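Local coordinates for protein geranyltranstransferase (Roseobacter denitrificans, PDB 4LLS) that probably condenses isopentenyl diphosphate with allylic diphosphates to build farnesyl or geranylgeranyl diphosphate, a reaction that depends on divalent metal ions, at residues H57-G62 / D133-L138; Y97-D102 / M112-P117; D102-M107 / T127-G132. All coordinates share one frame; numbering follows the deposited sequence.

From the N terminus, the end of helix 50-59 comes first, and contact 1 joins it to helix 125-144, closing the largest loop. Both other contacts nest inside that loop. Contact 2 links the end of helix 81-102 to the small hairpin 112-117, closing a short loop of nine residues, and contact 3 packs the loop after Asp102, a residue both share, on the early turns of helix 125-144, closing one of 19 residues. Contacts 2 and 3 cross, because their segments alternate, and the salt bridge from Arg113 NH1 to Asp103 OD2 (2.8 Å) joins them. Together the three contacts join helices 50-59, 81-102 and 125-144 beside the ligand sites, and all border on the second subunit.

Contact 1 of 3, residues H57-G62 / D133-L138; sequences HATSGG and DALQTL. With IPE (3-methylbut-3-enyl trihydrogen diphosphate), chain C.
Leu135 reaches out from helix 125-144 and sets its two methyls against neighbouring residues at the end of helix 50-59. CD1 lies against Ala58 CB at 3.9 Å, while CD2 meets Thr59 CG2 more closely, at 3.6 Å. The Leu135 and Thr59 side chains cross obliquely, and only their methyls touch. Thr59 can offer carbon here because its rotation (chi1 53°) places OG1 between the backbone N and the carbonyl carbon. From there OG1 bonds back to the carbonyl of Met55 in its own helix, leaving CG2 to face the leucine. Val100 and Ala96 of helix 81-102 also touch Ala58 and Thr59, respectively, and helix 22-43 adds Phe39 and Leu43 against Thr59. Past the contact the helix gives out: Ser60 OG donates to His57 O over 2.8 Å, approaching 37° above the carbonyl plane, and the chain turns into two glycines. Gly62 brings its CA to 3.6 Å from O2B of isopentenyl diphosphate. The contact thus packs two helices of the all-helical trans-prenyltransferase fold, and the Gly-Gly-Lys-Arg segment after it borders the isopentenyl diphosphate pocket, which includes Gly62.

Contact 2 of 3, residues Y97-D102 / M112-P117; sequences YSLVHD and MRRGQP. With CA (calcium ion), chain F; GST (geranyl S-thiolodiphosphate), chain D; IPE (3-methylbut-3-enyl trihydrogen diphosphate), chain C.
Leu99 CD2 lies over one face of the Arg113 guanidinium, near its centre and 3.9 Å from its plane, yet nothing polar bonds directly between the two segments; bound ligands bridge them instead. The site joins the start of the first aspartate-rich motif, DDxxxxD, at the end of helix 81-102 to the Arg-Arg-Gly type I' turn of a two-stranded hairpin. The two adjacent arginines bind different ligands, Arg113 the allylic analogue and Arg114 isopentenyl diphosphate. Arg113, bent at chi2 and chi3 (77° and 65°), folds across Leu99 at about a right angle. Its edge then faces the geranyl S-thiolodiphosphate: NH1 donates to O3A over 2.9 Å, and NH2 donates to O1A over 2.8 Å in an almost straight bond (176°). Arg114 instead runs extended from CG to NE, with the edge of its guanidinium turned to isopentenyl diphosphate, NE to O1B at 2.9 Å and NH1 to O3B at 2.8 Å. Leu99 serves both neighbours, since CD1 approaches Arg114 NH1 obliquely at 3.9 Å while CD2 packs 3.6 Å from C2 of isopentenyl diphosphate. Asp102 sits near Arg113 without bonding it; Arg113 NH1 has its salt bridge with Asp103. Gln175 holds Asp102 OD1, while Asp102 OD2 and Asp108 bind the same calcium, which probably stands in for magnesium. Two waters and two thiolodiphosphate oxygens, O3A and O3B, share that ion, and Asp102 OD2 reaches it at 2.3 Å.

Contact 3 of 3, residues D102-M107 / T127-G132; sequences DDLPCM and TAVLAG. With CA (calcium ion), chain F; GST (geranyl S-thiolodiphosphate), chain D; GST (geranyl S-thiolodiphosphate), chain I.
Leu104 leaves the aspartate-rich loop pointing at helix 125-144, where Ala128 and Val129 receive it. Its CB is still 6.0 Å from Ala128 CB and touches nothing on the helix. CG, placed beside the backbone N by a chi1 of -73°, has closed that gap to 4.8 Å, and the contact itself is made by the two methyls. CD2 packs on Ala128 CB at 3.7 Å; CD1 reaches Val129 CG2 at 4.1 Å, with the leucine and valine side chains crossing at about a right angle. The backbone holds the leucine in a type I turn from Leu104 to Met107, closed by Met107 N bonding to Leu104 O at 2.8 Å. One residue earlier the chemistry reverses: Asp103 OD2 accepts a hydrogen bond of 2.7 Å from a calcium-bound water and also pairs with Arg113. On the residue after Val129, Leu130 CD2 lies 3.4 Å from C9 of the geranyl S-thiolodiphosphate held by the second subunit. The DDxxxxD loop thus has two characters: its aspartates work on metal and water, whereas its leucine meets the helix through carbon alone, so between these two segments the contact rests on apolar packing, probably with few directional constraints.

Contact 1 of 3, residues H57-G62 / D133-L138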
# COMPACT_ATOMS: atom_id res chain seq x y z
N HIS A 57 0.21 -13.29 -10.65
CA HIS A 57 -0.71 -13.15 -11.78
C HIS A 57 -0.84 -11.68 -12.18
O HIS A 57 -0.84 -11.32 -13.35
CB HIS A 57 -2.06 -13.72 -11.38
CG HIS A 57 -3.03 -13.86 -12.51
ND1 HIS A 57 -4.07 -13.00 -12.73
CD2 HIS A 57 -3.16 -14.85 -13.42
CE1 HIS A 57 -4.81 -13.45 -13.74
NE2 HIS A 57 -4.26 -14.56 -14.19
N ALA A 58 -1.07 -10.85 -11.17
CA ALA A 58 -1.35 -9.44 -11.38
C ALA A 58 -0.16 -8.63 -11.87
O ALA A 58 -0.35 -7.52 -12.45
CB ALA A 58 -1.86 -8.83 -10.07
N THR A 59 1.04 -9.11 -11.61
CA THR A 59 2.22 -8.43 -12.03
C THR A 59 2.84 -8.96 -13.31
O THR A 59 3.83 -8.41 -13.76
CB THR A 59 3.29 -8.42 -10.91
OG1 THR A 59 3.54 -9.75 -10.41
CG2 THR A 59 2.86 -7.52 -9.78
N SER A 60 2.31 -10.06 -13.85
CA SER A 60 2.80 -10.62 -15.08
C SER A 60 2.24 -9.81 -16.26
O SER A 60 1.12 -9.31 -16.22
CB SER A 60 2.41 -12.10 -15.17
OG SER A 60 1.03 -12.25 -15.28
N GLY A 61 3.05 -9.67 -17.28
CA GLY A 61 2.62 -9.01 -18.47
C GLY A 61 2.55 -7.51 -18.31
O GLY A 61 3.07 -6.95 -17.35
N GLY A 62 1.90 -6.88 -19.25
CA GLY A 62 1.92 -5.44 -19.34
C GLY A 62 3.01 -4.93 -20.23
O GLY A 62 4.00 -5.62 -20.51
N ASP A 133 -3.48 -5.24 -1.82
CA ASP A 133 -2.95 -4.65 -0.60
C ASP A 133 -1.45 -5.00 -0.50
O ASP A 133 -0.61 -4.13 -0.23
CB ASP A 133 -3.72 -5.15 0.62
CG ASP A 133 -5.06 -4.50 0.79
OD1 ASP A 133 -5.32 -3.48 0.14
OD2 ASP A 133 -5.84 -5.04 1.62
N ALA A 134 -1.11 -6.29 -0.70
CA ALA A 134 0.25 -6.77 -0.53
C ALA A 134 1.15 -6.23 -1.62
O ALA A 134 2.36 -6.14 -1.42
CB ALA A 134 0.33 -8.29 -0.47
N LEU A 135 0.60 -5.97 -2.80
CA LEU A 135 1.38 -5.40 -3.89
C LEU A 135 1.74 -3.95 -3.63
O LEU A 135 2.84 -3.52 -3.96
CB LEU A 135 0.66 -5.56 -5.23
CG LEU A 135 0.74 -6.96 -5.86
CD1 LEU A 135 -0.23 -7.04 -7.02
CD2 LEU A 135 2.15 -7.31 -6.28
N GLN A 136 0.83 -3.20 -3.03
CA GLN A 136 1.18 -1.87 -2.59
C GLN A 136 2.35 -1.96 -1.61
O GLN A 136 3.35 -1.22 -1.69
CB GLN A 136 0.01 -1.08 -2.02
CG GLN A 136 0.51 0.29 -1.51
CD GLN A 136 -0.46 1.28 -0.92
OE1 GLN A 136 -0.03 2.34 -0.50
NE2 GLN A 136 -1.73 0.97 -0.88
N THR A 137 2.26 -2.88 -0.64
CA THR A 137 3.28 -3.01 0.36
C THR A 137 4.63 -3.37 -0.29
O THR A 137 5.69 -2.82 0.04
CB THR A 137 2.94 -4.06 1.41
OG1 THR A 137 1.55 -3.94 1.76
CG2 THR A 137 3.83 -3.88 2.61
N LEU A 138 4.54 -4.25 -1.28
CA LEU A 138 5.73 -4.75 -1.95
C LEU A 138 6.43 -3.57 -2.69
O LEU A 138 7.65 -3.46 -2.72
CB LEU A 138 5.36 -5.84 -2.95
CG LEU A 138 6.56 -6.45 -3.66
CD1 LEU A 138 7.41 -7.24 -2.65
CD2 LEU A 138 6.09 -7.38 -4.78
C1 IPE C . -3.72 0.76 -17.80
O1 IPE C . -2.32 1.09 -17.90
C2 IPE C . -4.34 1.62 -16.71
C3 IPE C . -4.20 3.09 -17.02
C4 IPE C . -3.58 3.92 -16.19
C5 IPE C . -4.90 3.66 -18.21
PA IPE C . -1.43 0.42 -19.04
O1A IPE C . -2.10 0.62 -20.41
O2A IPE C . -0.08 0.97 -18.89
O3A IPE C . -1.42 -1.12 -18.68
PB IPE C . -0.36 -2.35 -18.74
O1B IPE C . -1.22 -3.60 -18.91
O2B IPE C . 0.55 -2.11 -19.90
O3B IPE C . 0.37 -2.24 -17.42

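Contact 2 of 3, residues Y97-D102 / M112-P117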
# COMPACT_ATOMS: atom_id res chain seq x y z
N TYR A 97 -1.13 -3.12 -8.34
CA TYR A 97 -2.09 -3.10 -7.23
C TYR A 97 -3.29 -2.26 -7.62
O TYR A 97 -4.47 -2.67 -7.41
CB TYR A 97 -1.44 -2.57 -5.93
CG TYR A 97 -2.07 -1.36 -5.32
CD1 TYR A 97 -3.32 -1.42 -4.71
CD2 TYR A 97 -1.40 -0.17 -5.23
CE1 TYR A 97 -3.90 -0.28 -4.20
CE2 TYR A 97 -1.91 0.93 -4.57
CZ TYR A 97 -3.19 0.88 -4.07
OH TYR A 97 -3.79 2.01 -3.56
N SER A 98 -3.05 -1.11 -8.22
CA SER A 98 -4.14 -0.19 -8.57
C SER A 98 -5.10 -0.84 -9.55
O SER A 98 -6.30 -0.64 -9.45
CB SER A 98 -3.58 1.15 -9.13
OG SER A 98 -3.13 1.02 -10.49
N LEU A 99 -4.58 -1.68 -10.43
CA LEU A 99 -5.44 -2.32 -11.46
C LEU A 99 -6.24 -3.46 -10.81
O LEU A 99 -7.41 -3.67 -11.17
CB LEU A 99 -4.64 -2.86 -12.63
CG LEU A 99 -3.83 -1.82 -13.43
CD1 LEU A 99 -3.09 -2.51 -14.58
CD2 LEU A 99 -4.66 -0.65 -13.89
N VAL A 100 -5.66 -4.18 -9.88
CA VAL A 100 -6.37 -5.27 -9.20
C VAL A 100 -7.58 -4.66 -8.50
O VAL A 100 -8.70 -5.20 -8.56
CB VAL A 100 -5.49 -6.01 -8.21
CG1 VAL A 100 -6.31 -7.00 -7.41
CG2 VAL A 100 -4.38 -6.72 -8.93
N HIS A 101 -7.37 -3.59 -7.77
CA HIS A 101 -8.49 -2.93 -7.10
C HIS A 101 -9.47 -2.27 -8.05
O HIS A 101 -10.68 -2.42 -7.86
CB HIS A 101 -8.00 -1.97 -6.00
CG HIS A 101 -7.45 -2.69 -4.81
ND1 HIS A 101 -7.12 -2.05 -3.63
CD2 HIS A 101 -7.29 -4.00 -4.57
CE1 HIS A 101 -6.70 -2.93 -2.76
NE2 HIS A 101 -6.77 -4.13 -3.30
N ASP A 102 -9.00 -1.59 -9.09
CA ASP A 102 -9.87 -0.96 -10.07
C ASP A 102 -10.80 -1.98 -10.71
O ASP A 102 -11.94 -1.64 -11.06
CB ASP A 102 -9.07 -0.24 -11.16
CG ASP A 102 -9.95 0.61 -12.11
OD1 ASP A 102 -10.60 1.56 -11.64
OD2 ASP A 102 -9.87 0.34 -13.33
N MET A 112 -11.48 -9.26 -17.48
CA MET A 112 -10.26 -9.53 -18.21
C MET A 112 -9.30 -8.34 -18.14
O MET A 112 -9.74 -7.19 -18.16
CB MET A 112 -10.59 -9.87 -19.66
CG MET A 112 -9.40 -10.28 -20.50
SD MET A 112 -9.85 -10.77 -22.19
CE MET A 112 -10.55 -9.25 -22.83
N ARG A 113 -8.02 -8.65 -18.01
CA ARG A 113 -6.94 -7.65 -17.94
C ARG A 113 -5.71 -8.37 -18.52
O ARG A 113 -5.40 -9.49 -18.14
CB ARG A 113 -6.74 -7.25 -16.46
CG ARG A 113 -5.46 -6.53 -16.06
CD ARG A 113 -5.43 -5.07 -16.43
NE ARG A 113 -6.44 -4.25 -15.75
CZ ARG A 113 -6.81 -3.07 -16.22
NH1 ARG A 113 -7.78 -2.41 -15.63
NH2 ARG A 113 -6.14 -2.50 -17.22
N ARG A 114 -5.02 -7.70 -19.43
CA ARG A 114 -3.82 -8.25 -20.06
C ARG A 114 -4.06 -9.64 -20.69
O ARG A 114 -3.16 -10.50 -20.71
CB ARG A 114 -2.64 -8.31 -19.08
CG ARG A 114 -2.14 -6.93 -18.67
CD ARG A 114 -1.30 -7.01 -17.42
NE ARG A 114 -0.80 -5.71 -16.98
CZ ARG A 114 -0.11 -5.53 -15.86
NH1 ARG A 114 0.25 -4.32 -15.49
NH2 ARG A 114 0.14 -6.59 -15.08
N GLY A 115 -5.27 -9.82 -21.19
CA GLY A 115 -5.67 -11.03 -21.92
C GLY A 115 -6.01 -12.21 -21.05
O GLY A 115 -6.21 -13.32 -21.55
N GLN A 116 -6.05 -11.99 -19.74
CA GLN A 116 -6.30 -13.07 -18.79
C GLN A 116 -7.42 -12.69 -17.83
O GLN A 116 -7.75 -11.51 -17.67
CB GLN A 116 -5.02 -13.36 -17.99
CG GLN A 116 -3.81 -13.74 -18.82
CD GLN A 116 -3.99 -15.07 -19.52
OE1 GLN A 116 -4.73 -15.94 -19.04
NE2 GLN A 116 -3.38 -15.22 -20.69
N PRO A 117 -7.99 -13.67 -17.14
CA PRO A 117 -9.00 -13.32 -16.15
C PRO A 117 -8.39 -12.42 -15.09
O PRO A 117 -7.19 -12.57 -14.76
CB PRO A 117 -9.38 -14.66 -15.53
CG PRO A 117 -8.97 -15.70 -16.51
CD PRO A 117 -7.85 -15.13 -17.33
CA CA F . -10.87 0.47 -15.37
PA GST D . -8.37 0.62 -17.81
O1A GST D . -7.06 -0.08 -18.16
O2A GST D . -9.15 1.14 -19.02
O3A GST D . -9.24 -0.18 -16.85
O1B GST D . -7.91 1.90 -16.99
PB GST D . -8.89 3.10 -16.62
O2B GST D . -9.18 3.99 -17.74
O3B GST D . -10.16 2.53 -15.90
S1 GST D . -7.76 4.13 -15.35
C1 GST D . -7.50 2.85 -14.16
C2 GST D . -7.28 3.39 -12.77
C3 GST D . -6.05 3.59 -12.27
C10 GST D . -4.83 3.40 -13.10
C4 GST D . -5.86 4.12 -10.89
C5 GST D . -6.80 3.35 -9.95
C6 GST D . -6.65 3.83 -8.54
C7 GST D . -6.92 3.06 -7.46
C9 GST D . -7.42 1.64 -7.45
C8 GST D . -6.65 3.74 -6.15
C1 IPE C . -3.72 0.76 -17.80
O1 IPE C . -2.32 1.09 -17.90
C2 IPE C . -4.34 1.62 -16.71
C3 IPE C . -4.20 3.09 -17.02
C4 IPE C . -3.58 3.92 -16.19
C5 IPE C . -4.90 3.66 -18.21
PA IPE C . -1.43 0.42 -19.04
O1A IPE C . -2.10 0.62 -20.41
O2A IPE C . -0.08 0.97 -18.89
O3A IPE C . -1.42 -1.12 -18.68
PB IPE C . -0.36 -2.35 -18.74
O1B IPE C . -1.22 -3.60 -18.91
O2B IPE C . 0.55 -2.11 -19.90
O3B IPE C . 0.37 -2.24 -17.42
O HOH W 1 -12.31 0.48 -17.26
O HOH W 2 -11.29 -1.91 -14.99

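Contact 3 of 3, residues D102-M107 / T127-G132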
# COMPACT_ATOMS: atom_id res chain seq x y z
N ASP A 102 -9.00 -1.59 -9.09
CA ASP A 102 -9.87 -0.96 -10.07
C ASP A 102 -10.80 -1.98 -10.71
O ASP A 102 -11.94 -1.64 -11.06
CB ASP A 102 -9.07 -0.24 -11.16
CG ASP A 102 -9.95 0.61 -12.11
OD1 ASP A 102 -10.60 1.56 -11.64
OD2 ASP A 102 -9.87 0.34 -13.33
N ASP A 103 -10.30 -3.18 -10.95
CA ASP A 103 -11.07 -4.19 -11.70
C ASP A 103 -12.21 -4.75 -10.84
O ASP A 103 -13.07 -5.44 -11.38
CB ASP A 103 -10.17 -5.30 -12.22
CG ASP A 103 -9.27 -4.86 -13.42
OD1 ASP A 103 -8.20 -5.48 -13.62
OD2 ASP A 103 -9.63 -3.91 -14.11
N LEU A 104 -12.11 -4.63 -9.52
CA LEU A 104 -13.09 -5.21 -8.58
C LEU A 104 -14.53 -4.94 -8.99
O LEU A 104 -14.86 -3.84 -9.44
CB LEU A 104 -12.87 -4.70 -7.14
CG LEU A 104 -11.63 -5.24 -6.40
CD1 LEU A 104 -11.38 -4.42 -5.14
CD2 LEU A 104 -11.77 -6.71 -6.05
N PRO A 105 -15.42 -5.86 -8.57
CA PRO A 105 -16.85 -5.60 -8.82
C PRO A 105 -17.41 -4.28 -8.29
O PRO A 105 -18.29 -3.69 -8.90
CB PRO A 105 -17.52 -6.81 -8.14
CG PRO A 105 -16.53 -7.90 -8.24
CD PRO A 105 -15.19 -7.21 -8.02
N CYS A 106 -16.94 -3.84 -7.13
CA CYS A 106 -17.42 -2.61 -6.53
C CYS A 106 -16.86 -1.36 -7.21
O CYS A 106 -17.21 -0.24 -6.86
CB CYS A 106 -17.12 -2.61 -5.03
SG CYS A 106 -15.38 -2.46 -4.57
N MET A 107 -15.87 -1.56 -8.09
CA MET A 107 -15.30 -0.47 -8.84
C MET A 107 -15.66 -0.62 -10.32
O MET A 107 -16.84 -0.47 -10.68
CB MET A 107 -13.77 -0.43 -8.62
CG MET A 107 -13.40 -0.35 -7.14
SD MET A 107 -12.48 1.13 -6.71
CE MET A 107 -12.32 0.88 -4.94
N THR A 127 -9.41 -12.39 -2.18
CA THR A 127 -8.06 -12.63 -2.65
C THR A 127 -7.57 -11.41 -3.46
O THR A 127 -6.40 -11.01 -3.32
CB THR A 127 -8.01 -13.92 -3.50
OG1 THR A 127 -8.44 -15.01 -2.69
CG2 THR A 127 -6.63 -14.20 -3.99
N ALA A 128 -8.46 -10.79 -4.24
CA ALA A 128 -8.10 -9.63 -5.04
C ALA A 128 -7.80 -8.45 -4.13
O ALA A 128 -6.80 -7.73 -4.33
CB ALA A 128 -9.17 -9.30 -6.05
N VAL A 129 -8.65 -8.20 -3.13
CA VAL A 129 -8.39 -7.12 -2.19
C VAL A 129 -7.03 -7.31 -1.54
O VAL A 129 -6.19 -6.36 -1.52
CB VAL A 129 -9.48 -7.02 -1.12
CG1 VAL A 129 -9.05 -6.05 -0.01
CG2 VAL A 129 -10.83 -6.60 -1.74
N LEU A 130 -6.74 -8.51 -1.07
CA LEU A 130 -5.52 -8.74 -0.31
C LEU A 130 -4.30 -8.74 -1.20
O LEU A 130 -3.23 -8.24 -0.80
CB LEU A 130 -5.60 -10.03 0.55
CG LEU A 130 -6.63 -9.99 1.70
CD1 LEU A 130 -6.68 -11.38 2.30
CD2 LEU A 130 -6.27 -8.97 2.75
N ALA A 131 -4.41 -9.30 -2.41
CA ALA A 131 -3.28 -9.29 -3.31
C ALA A 131 -2.95 -7.84 -3.69
O ALA A 131 -1.76 -7.52 -3.75
CB ALA A 131 -3.58 -10.10 -4.58
N GLY A 132 -3.93 -6.99 -3.97
CA GLY A 132 -3.66 -5.60 -4.24
C GLY A 132 -3.01 -4.93 -3.04
O GLY A 132 -2.05 -4.20 -3.19
CA CA F . -10.87 0.47 -15.37
PA GST D . -8.37 0.62 -17.81
O1A GST D . -7.06 -0.08 -18.16
O2A GST D . -9.15 1.14 -19.02
O3A GST D . -9.24 -0.18 -16.85
O1B GST D . -7.91 1.90 -16.99
PB GST D . -8.89 3.10 -16.62
O2B GST D . -9.18 3.99 -17.74
O3B GST D . -10.16 2.53 -15.90
S1 GST D . -7.76 4.13 -15.35
C1 GST D . -7.50 2.85 -14.16
C2 GST D . -7.28 3.39 -12.77
C3 GST D . -6.05 3.59 -12.27
C10 GST D . -4.83 3.40 -13.10
C4 GST D . -5.86 4.12 -10.89
C5 GST D . -6.80 3.35 -9.95
C6 GST D . -6.65 3.83 -8.54
C7 GST D . -6.92 3.06 -7.46
C9 GST D . -7.42 1.64 -7.45
C8 GST D . -6.65 3.74 -6.15
PA GST I . -11.15 -8.26 15.24
O1A GST I . -11.60 -9.41 16.15
O2A GST I . -11.99 -8.09 13.98
O3A GST I . -10.82 -6.97 15.93
O1B GST I . -9.76 -8.73 14.69
PB GST I . -9.58 -10.22 14.22
O2B GST I . -10.56 -10.58 13.20
O3B GST I . -9.56 -11.23 15.49
S1 GST I . -7.76 -10.05 13.45
C1 GST I . -8.13 -8.59 12.54
C2 GST I . -7.30 -8.57 11.29
C3 GST I . -6.15 -7.88 11.23
C10 GST I . -5.65 -7.13 12.43
C4 GST I . -5.31 -7.96 10.00
C5 GST I . -6.20 -7.89 8.75
C6 GST I . -5.27 -7.97 7.58
C7 GST I . -5.52 -7.50 6.36
C9 GST I . -4.42 -7.70 5.37
C8 GST I . -6.76 -6.76 5.97
O HOH W 2 -11.29 -1.91 -14.99
O HOH W 1 -12.31 0.48 -17.26